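Local atomic coordinates of N-acetyltransferase (Staphylococcus aureus subsp. aureus, PDB entry 4M85), a protein that probably transfers an acetyl group from acetyl-CoA to an acceptor substrate, commonly an amine in GNAT enzymes. Residues A70-L82 with K107-T121. Residues are numbered along the deposited sequence; the frame is centred on the assembly and turned at random.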
ATOM      1  N   ALA A  70      -7.805  -2.429  11.581  1.00 22.48           N
ATOM      2  CA  ALA A  70      -8.991  -2.081  10.772  1.00 21.77           C
ATOM      3  C   ALA A  70      -8.599  -1.640   9.371  1.00 19.69           C
ATOM      4  O   ALA A  70      -9.354  -1.784   8.408  1.00 21.27           O
ATOM      5  CB  ALA A  70      -9.751  -0.949  11.453  1.00 21.90           C
ATOM      6  N   GLY A  71      -7.415  -1.060   9.271  1.00 18.82           N
ATOM      7  CA  GLY A  71      -6.939  -0.512   8.016  1.00 17.92           C
ATOM      8  C   GLY A  71      -5.482  -0.146   8.101  1.00 16.82           C
ATOM      9  O   GLY A  71      -4.903  -0.126   9.187  1.00 17.18           O
ATOM     10  N   CYS A  72      -4.905   0.199   6.955  1.00 16.55           N
ATOM     11  CA  CYS A  72      -3.509   0.623   6.914  1.00 16.07           C
ATOM     12  C   CYS A  72      -3.194   1.520   5.751  1.00 15.07           C
ATOM     13  O   CYS A  72      -3.947   1.577   4.781  1.00 14.60           O
ATOM     14  CB  CYS A  72      -2.556  -0.554   6.897  1.00 16.35           C
ATOM     15  SG  CYS A  72      -2.503  -1.429   5.335  1.00 20.35           S
ATOM     16  N   ILE A  73      -2.084   2.252   5.900  1.00 14.64           N
ATOM     17  CA  ILE A  73      -1.573   3.138   4.872  1.00 14.95           C
ATOM     18  C   ILE A  73      -0.070   2.877   4.675  1.00 15.15           C
ATOM     19  O   ILE A  73       0.656   2.768   5.643  1.00 14.84           O
ATOM     20  CB  ILE A  73      -1.857   4.628   5.179  1.00 15.12           C
ATOM     21  CG1 ILE A  73      -1.441   5.484   3.994  1.00 15.06           C
ATOM     22  CG2 ILE A  73      -1.157   5.102   6.458  1.00 15.44           C
ATOM     23  CD1 ILE A  73      -2.135   6.827   3.913  1.00 16.28           C
ATOM     24  N   ILE A  74       0.370   2.757   3.416  1.00 15.15           N
ATOM     25  CA  ILE A  74       1.745   2.276   3.102  1.00 15.25           C
ATOM     26  C   ILE A  74       2.415   3.334   2.243  1.00 14.72           C
ATOM     27  O   ILE A  74       1.887   3.696   1.219  1.00 13.89           O
ATOM     28  CB  ILE A  74       1.730   0.940   2.307  1.00 16.44           C
ATOM     29  CG1 ILE A  74       0.825  -0.073   3.000  1.00 16.23           C
ATOM     30  CG2 ILE A  74       3.146   0.371   2.132  1.00 16.39           C
ATOM     31  CD1 ILE A  74       0.718  -1.433   2.325  1.00 17.12           C
ATOM     32  N   SER A  75       3.573   3.822   2.697  1.00 16.10           N
ATOM     33  CA  SER A  75       4.291   4.897   2.033  1.00 15.92           C
ATOM     34  C   SER A  75       5.802   4.794   2.267  1.00 15.88           C
ATOM     35  O   SER A  75       6.225   4.266   3.271  1.00 16.10           O
ATOM     36  CB  SER A  75       3.799   6.235   2.534  1.00 15.97           C
ATOM     37  OG  SER A  75       4.127   6.432   3.899  1.00 15.81           O
ATOM     38  N   TYR A  76       6.576   5.321   1.325  1.00 17.33           N
ATOM     39  CA  TYR A  76       8.056   5.245   1.327  1.00 18.12           C
ATOM     40  C   TYR A  76       8.599   6.171   0.225  1.00 19.18           C
ATOM     41  O   TYR A  76       7.837   6.592  -0.669  1.00 18.89           O
ATOM     42  CB  TYR A  76       8.520   3.799   1.091  1.00 17.17           C
ATOM     43  CG  TYR A  76       7.745   3.112   0.001  1.00 18.21           C
ATOM     44  CD1 TYR A  76       6.727   2.222   0.296  1.00 18.25           C
ATOM     45  CD2 TYR A  76       8.000   3.382  -1.333  1.00 18.65           C
ATOM     46  CE1 TYR A  76       5.974   1.628  -0.699  1.00 18.64           C
ATOM     47  CE2 TYR A  76       7.262   2.780  -2.332  1.00 19.71           C
ATOM     48  CZ  TYR A  76       6.244   1.912  -2.010  1.00 19.45           C
ATOM     49  OH  TYR A  76       5.522   1.321  -3.029  1.00 20.65           O
ATOM     50  N   SER A  77       9.902   6.482   0.249  1.00 19.30           N
ATOM     51  CA  SER A  77      10.444   7.429  -0.736  1.00 20.57           C
ATOM     52  C   SER A  77      10.362   6.887  -2.134  1.00 19.81           C
ATOM     53  O   SER A  77      10.677   5.720  -2.377  1.00 19.08           O
ATOM     54  CB  SER A  77      11.912   7.833  -0.437  1.00 22.71           C
ATOM     55  OG  SER A  77      12.703   6.685  -0.251  1.00 24.29           O
ATOM     56  N   GLY A  78       9.953   7.743  -3.061  1.00 19.14           N
ATOM     57  CA  GLY A  78       9.950   7.389  -4.474  1.00 20.95           C
ATOM     58  C   GLY A  78      11.343   7.071  -5.015  1.00 23.00           C
ATOM     59  O   GLY A  78      11.503   6.236  -5.904  1.00 21.91           O
ATOM     60  N   GLU A  79      12.371   7.692  -4.449  1.00 26.64           N
ATOM     61  CA  GLU A  79      13.705   7.472  -4.986  1.00 30.49           C
ATOM     62  C   GLU A  79      14.222   6.070  -4.685  1.00 28.87           C
ATOM     63  O   GLU A  79      14.983   5.529  -5.457  1.00 29.83           O
ATOM     64  CB  GLU A  79      14.684   8.559  -4.558  1.00 35.36           C
ATOM     65  CG  GLU A  79      15.081   8.613  -3.099  1.00 41.27           C
ATOM     66  CD  GLU A  79      16.191   9.625  -2.865  1.00 49.48           C
ATOM     67  OE1 GLU A  79      16.801  10.075  -3.866  1.00 56.42           O
ATOM     68  OE2 GLU A  79      16.453   9.979  -1.696  1.00 57.22           O
ATOM     69  N   ASN A  80      13.765   5.457  -3.604  1.00 27.87           N
ATOM     70  CA  ASN A  80      14.149   4.087  -3.298  1.00 26.91           C
ATOM     71  C   ASN A  80      13.120   3.018  -3.718  1.00 25.88           C
ATOM     72  O   ASN A  80      13.248   1.853  -3.331  1.00 25.11           O
ATOM     73  CB  ASN A  80      14.458   3.983  -1.813  1.00 27.38           C
ATOM     74  CG  ASN A  80      15.774   4.664  -1.428  1.00 30.65           C
ATOM     75  OD1 ASN A  80      16.638   4.895  -2.255  1.00 32.26           O
ATOM     76  ND2 ASN A  80      15.923   4.972  -0.156  1.00 33.62           N
ATOM     77  N   GLU A  81      12.133   3.392  -4.531  1.00 24.97           N
ATOM     78  CA  GLU A  81      11.003   2.501  -4.857  1.00 24.32           C
ATOM     79  C   GLU A  81      11.444   1.150  -5.421  1.00 24.49           C
ATOM     80  O   GLU A  81      11.020   0.102  -4.937  1.00 22.39           O
ATOM     81  CB  GLU A  81      10.047   3.147  -5.876  1.00 23.31           C
ATOM     82  CG  GLU A  81       8.816   2.303  -6.167  1.00 23.21           C
ATOM     83  CD  GLU A  81       7.911   2.865  -7.261  1.00 23.85           C
ATOM     84  OE1 GLU A  81       8.081   4.027  -7.703  1.00 24.13           O
ATOM     85  OE2 GLU A  81       7.004   2.131  -7.697  1.00 24.07           O
ATOM     86  N   LEU A  82      12.247   1.190  -6.481  1.00 25.78           N
ATOM     87  CA  LEU A  82      12.699  -0.031  -7.145  1.00 26.14           C
ATOM     88  C   LEU A  82      13.662  -0.839  -6.250  1.00 24.93           C
ATOM     89  O   LEU A  82      13.723  -2.048  -6.367  1.00 25.78           O
ATOM     90  CB  LEU A  82      13.320   0.295  -8.510  1.00 28.39           C
ATOM     91  CG  LEU A  82      12.371   0.862  -9.578  1.00 29.60           C
ATOM     92  CD1 LEU A  82      13.049   0.828 -10.943  1.00 31.98           C
ATOM     93  CD2 LEU A  82      11.063   0.096  -9.641  1.00 30.32           C
ATOM     94  N   LYS A 107       7.646   1.179 -11.940  1.00 21.77           N
ATOM     95  CA  LYS A 107       7.934   2.336 -11.117  1.00 23.61           C
ATOM     96  C   LYS A 107       6.664   3.187 -11.090  1.00 24.12           C
ATOM     97  O   LYS A 107       6.320   3.823 -12.085  1.00 24.86           O
ATOM     98  CB  LYS A 107       9.115   3.137 -11.716  1.00 23.99           C
ATOM     99  CG  LYS A 107       9.762   4.150 -10.776  1.00 25.35           C
ATOM    100  CD  LYS A 107      10.971   4.815 -11.439  1.00 26.25           C
ATOM    101  CE  LYS A 107      11.688   5.792 -10.511  1.00 27.22           C
ATOM    102  NZ  LYS A 107      11.059   7.140 -10.496  1.00 28.22           N
ATOM    103  N   GLU A 108       5.971   3.188  -9.952  1.00 24.28           N
ATOM    104  CA  GLU A 108       4.689   3.896  -9.813  1.00 24.69           C
ATOM    105  C   GLU A 108       4.859   5.377  -9.440  1.00 23.60           C
ATOM    106  O   GLU A 108       3.956   6.158  -9.664  1.00 23.14           O
ATOM    107  CB  GLU A 108       3.776   3.182  -8.776  1.00 25.71           C
ATOM    108  CG  GLU A 108       3.529   1.688  -9.029  1.00 26.05           C
ATOM    109  CD  GLU A 108       2.617   1.023  -7.993  1.00 29.25           C
ATOM    110  OE1 GLU A 108       1.939   1.742  -7.220  1.00 30.12           O
ATOM    111  OE2 GLU A 108       2.570  -0.225  -7.928  1.00 27.33           O
ATOM    112  N   ALA A 109       6.019   5.749  -8.891  1.00 23.69           N
ATOM    113  CA  ALA A 109       6.235   7.076  -8.321  1.00 23.73           C
ATOM    114  C   ALA A 109       7.407   7.812  -8.951  1.00 25.67           C
ATOM    115  O   ALA A 109       8.025   7.329  -9.885  1.00 26.45           O
ATOM    116  CB  ALA A 109       6.435   6.963  -6.828  1.00 23.13           C
ATOM    117  N   LYS A 110       7.713   8.991  -8.430  1.00 27.53           N
ATOM    118  CA  LYS A 110       8.782   9.806  -8.974  1.00 30.22           C
ATOM    119  C   LYS A 110       9.798  10.069  -7.875  1.00 31.16           C
ATOM    120  O   LYS A 110       9.477   9.994  -6.686  1.00 32.64           O
ATOM    121  CB  LYS A 110       8.215  11.109  -9.526  1.00 31.92           C
ATOM    122  CG  LYS A 110       7.487  10.952 -10.847  1.00 33.69           C
ATOM    123  CD  LYS A 110       6.920  12.280 -11.301  1.00 36.48           C
ATOM    124  CE  LYS A 110       5.841  12.111 -12.362  1.00 39.91           C
ATOM    125  NZ  LYS A 110       5.105  13.391 -12.599  1.00 41.05           N
ATOM    126  N   ASP A 111      11.026  10.370  -8.272  1.00 31.45           N
ATOM    127  CA  ASP A 111      12.137  10.394  -7.341  1.00 31.19           C
ATOM    128  C   ASP A 111      12.064  11.512  -6.317  1.00 30.16           C
ATOM    129  O   ASP A 111      12.664  11.392  -5.248  1.00 31.69           O
ATOM    130  CB  ASP A 111      13.460  10.481  -8.106  1.00 34.56           C
ATOM    131  CG  ASP A 111      13.659   9.320  -9.075  1.00 33.83           C
ATOM    132  OD1 ASP A 111      13.185   8.200  -8.799  1.00 34.26           O
ATOM    133  OD2 ASP A 111      14.290   9.530 -10.120  1.00 36.03           O
ATOM    134  N   ASP A 112      11.341  12.590  -6.608  1.00 28.51           N
ATOM    135  CA  ASP A 112      11.208  13.687  -5.628  1.00 28.96           C
ATOM    136  C   ASP A 112       9.969  13.580  -4.743  1.00 26.23           C
ATOM    137  O   ASP A 112       9.577  14.576  -4.114  1.00 25.44           O
ATOM    138  CB  ASP A 112      11.217  15.059  -6.325  1.00 31.30           C
ATOM    139  CG  ASP A 112      10.015  15.275  -7.238  1.00 33.77           C
ATOM    140  OD1 ASP A 112       9.511  14.299  -7.837  1.00 33.65           O
ATOM    141  OD2 ASP A 112       9.600  16.446  -7.389  1.00 37.18           O
ATOM    142  N   GLU A 113       9.380  12.384  -4.666  1.00 24.18           N
ATOM    143  CA  GLU A 113       8.119  12.153  -3.939  1.00 23.63           C
ATOM    144  C   GLU A 113       8.248  11.163  -2.796  1.00 22.92           C
ATOM    145  O   GLU A 113       9.003  10.203  -2.875  1.00 21.14           O
ATOM    146  CB  GLU A 113       7.026  11.604  -4.890  1.00 23.70           C
ATOM    147  CG  GLU A 113       6.656  12.517  -6.049  1.00 23.61           C
ATOM    148  CD  GLU A 113       5.791  11.877  -7.105  1.00 22.56           C
ATOM    149  OE1 GLU A 113       5.586  10.633  -7.127  1.00 20.55           O
ATOM    150  OE2 GLU A 113       5.327  12.651  -7.961  1.00 23.83           O
ATOM    151  N   TYR A 114       7.487  11.408  -1.728  1.00 23.46           N
ATOM    152  CA  TYR A 114       7.200  10.384  -0.745  1.00 24.64           C
ATOM    153  C   TYR A 114       5.863   9.740  -1.142  1.00 22.77           C
ATOM    154  O   TYR A 114       4.779  10.324  -0.940  1.00 20.73           O
ATOM    155  CB  TYR A 114       7.198  10.971   0.657  1.00 26.08           C
ATOM    156  CG  TYR A 114       7.725  10.006   1.663  1.00 30.77           C
ATOM    157  CD1 TYR A 114       9.073   9.998   2.024  1.00 32.80           C
ATOM    158  CD2 TYR A 114       6.871   9.051   2.243  1.00 33.43           C
ATOM    159  CE1 TYR A 114       9.556   9.069   2.945  1.00 34.75           C
ATOM    160  CE2 TYR A 114       7.334   8.131   3.175  1.00 35.75           C
ATOM    161  CZ  TYR A 114       8.668   8.140   3.527  1.00 37.98           C
ATOM    162  OH  TYR A 114       9.079   7.201   4.447  1.00 42.92           O
ATOM    163  N   TYR A 115       5.973   8.559  -1.756  1.00 21.69           N
ATOM    164  CA  TYR A 115       4.857   7.876  -2.422  1.00 21.12           C
ATOM    165  C   TYR A 115       4.002   7.100  -1.450  1.00 20.73           C
ATOM    166  O   TYR A 115       4.498   6.271  -0.685  1.00 19.78           O
ATOM    167  CB  TYR A 115       5.379   6.897  -3.500  1.00 21.27           C
ATOM    168  CG  TYR A 115       4.318   6.123  -4.258  1.00 21.50           C
ATOM    169  CD1 TYR A 115       3.276   6.784  -4.920  1.00 21.50           C
ATOM    170  CD2 TYR A 115       4.380   4.728  -4.366  1.00 21.49           C
ATOM    171  CE1 TYR A 115       2.328   6.086  -5.644  1.00 21.49           C
ATOM    172  CE2 TYR A 115       3.441   4.029  -5.088  1.00 20.62           C
ATOM    173  CZ  TYR A 115       2.417   4.717  -5.706  1.00 20.99           C
ATOM    174  OH  TYR A 115       1.487   4.047  -6.409  1.00 21.06           O
ATOM    175  N   ILE A 116       2.701   7.357  -1.512  1.00 20.53           N
ATOM    176  CA  ILE A 116       1.727   6.616  -0.755  1.00 20.74           C
ATOM    177  C   ILE A 116       1.171   5.571  -1.720  1.00 20.91           C
ATOM    178  O   ILE A 116       0.371   5.882  -2.591  1.00 20.96           O
ATOM    179  CB  ILE A 116       0.599   7.526  -0.260  1.00 20.76           C
ATOM    180  CG1 ILE A 116       1.162   8.655   0.617  1.00 20.01           C
ATOM    181  CG2 ILE A 116      -0.387   6.713   0.550  1.00 21.27           C
ATOM    182  CD1 ILE A 116       0.196   9.776   0.891  1.00 20.01           C
ATOM    183  N   GLU A 117       1.594   4.333  -1.535  1.00 21.14           N
ATOM    184  CA  GLU A 117       1.258   3.263  -2.442  1.00 22.63           C
ATOM    185  C   GLU A 117      -0.165   2.728  -2.210  1.00 20.55           C
ATOM    186  O   GLU A 117      -0.866   2.410  -3.165  1.00 19.14           O
ATOM    187  CB  GLU A 117       2.271   2.115  -2.265  1.00 25.19           C
ATOM    188  CG  GLU A 117       2.046   0.926  -3.193  1.00 30.11           C
ATOM    189  CD  GLU A 117       2.731  -0.359  -2.710  1.00 35.38           C
ATOM    190  OE1 GLU A 117       3.868  -0.314  -2.209  1.00 35.29           O
ATOM    191  OE2 GLU A 117       2.124  -1.431  -2.842  1.00 43.58           O
ATOM    192  N   THR A 118      -0.557   2.600  -0.946  1.00 20.17           N
ATOM    193  CA  THR A 118      -1.746   1.842  -0.564  1.00 21.37           C
ATOM    194  C   THR A 118      -2.478   2.510   0.611  1.00 20.10           C
ATOM    195  O   THR A 118      -1.840   2.901   1.588  1.00 20.05           O
ATOM    196  CB  THR A 118      -1.367   0.395  -0.105  1.00 23.09           C
ATOM    197  OG1 THR A 118      -0.686  -0.306  -1.147  1.00 23.81           O
ATOM    198  CG2 THR A 118      -2.582  -0.375   0.251  1.00 23.55           C
ATOM    199  N   ILE A 119      -3.800   2.661   0.486  1.00 19.25           N
ATOM    200  CA  ILE A 119      -4.673   3.015   1.609  1.00 20.13           C
ATOM    201  C   ILE A 119      -5.810   2.034   1.599  1.00 19.02           C
ATOM    202  O   ILE A 119      -6.590   2.046   0.662  1.00 19.62           O
ATOM    203  CB  ILE A 119      -5.291   4.423   1.501  1.00 20.30           C
ATOM    204  CG1 ILE A 119      -4.215   5.473   1.361  1.00 20.94           C
ATOM    205  CG2 ILE A 119      -6.119   4.698   2.743  1.00 20.71           C
ATOM    206  CD1 ILE A 119      -4.738   6.865   1.058  1.00 22.02           C
ATOM    207  N   ALA A 120      -5.900   1.180   2.622  1.00 19.73           N
ATOM    208  CA  ALA A 120      -6.822   0.048   2.579  1.00 19.45           C
ATOM    209  C   ALA A 120      -7.587  -0.122   3.885  1.00 18.59           C
ATOM    210  O   ALA A 120      -7.041   0.064   4.971  1.00 18.44           O
ATOM    211  CB  ALA A 120      -6.066  -1.235   2.216  1.00 19.35           C
ATOM    212  N   THR A 121      -8.864  -0.479   3.780  1.00 19.17           N
ATOM    213  CA  THR A 121      -9.700  -0.674   4.975  1.00 19.04           C
ATOM    214  C   THR A 121     -10.450  -1.992   4.826  1.00 19.03           C
ATOM    215  O   THR A 121     -10.948  -2.293   3.752  1.00 18.80           O
ATOM    216  CB  THR A 121     -10.712   0.496   5.169  1.00 19.15           C
ATOM    217  OG1 THR A 121     -10.033   1.746   5.108  1.00 21.65           O
ATOM    218  CG2 THR A 121     -11.390   0.441   6.527  1.00 18.91           C
TER
HETATM  219  O   HOH W   1       7.002   5.512   5.481  1.00 30.41           O
HETATM  220  O   HOH W   2       9.945   6.011  -7.816  1.00 26.77           O
HETATM  221  O   HOH W   3      11.809  10.660  -2.830  1.00 28.88           O
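Tyr76 and Glu117 meet through a very short hydrogen bond, with Tyr76 OH as donor to Glu117 OE1 at 2.5 Å. The oxygen lies at the edge of the phenol ring and in its plane, while the carboxylate itself is turned 67° against the ring. With CG set between its own backbone N and carbonyl carbon (chi1 44°), the Tyr76 ring runs beside that of Tyr115, CE2 standing 4.0 Å from Tyr115 CD2. Tyr115 ends in another very short bond, from its OH to Glu108 OE1.

Farther along, Glu81 reaches out on an extended chain and receives two consecutive amides. Glu108 N approaches Glu81 OE2 at its syn lone pair (2.7 Å, nearly straight), and Ala109 N meets Glu81 OE1 at 2.9 Å, somewhat out of the carboxylate plane. A water bonded to Gly78 O also donates to Glu81 OE1.

On the other side of the sheet Tyr114 lays one ring face over the backbone of Tyr76, whose C sits 3.7 Å above the ring centre, and Ile73 CD1 packs against Ile119 CG1 at 3.6 Å beneath helix 130-140.

Behind these side chains stand the antiparallel central strands 68-77 and 114-121. The register shifts by one residue at a classic beta bulge, where Glu117 and Thr118 both face Ile74: Ile74 O takes Glu117 N at 2.8 Å and Thr118 N only weakly. A bulge in this fourth strand recurs in GNAT enzymes, where it lies beside the acetyl-CoA site; the same role is probable here. Arg54, from outside the pair, hydrogen-bonds Tyr76 OH and forms a salt bridge with Glu81 OE2, so one guanidinium joins the two sites. Its positive charge, with the amides donated to Glu81, would favour an ionised Glu81 carboxylate in this buried setting.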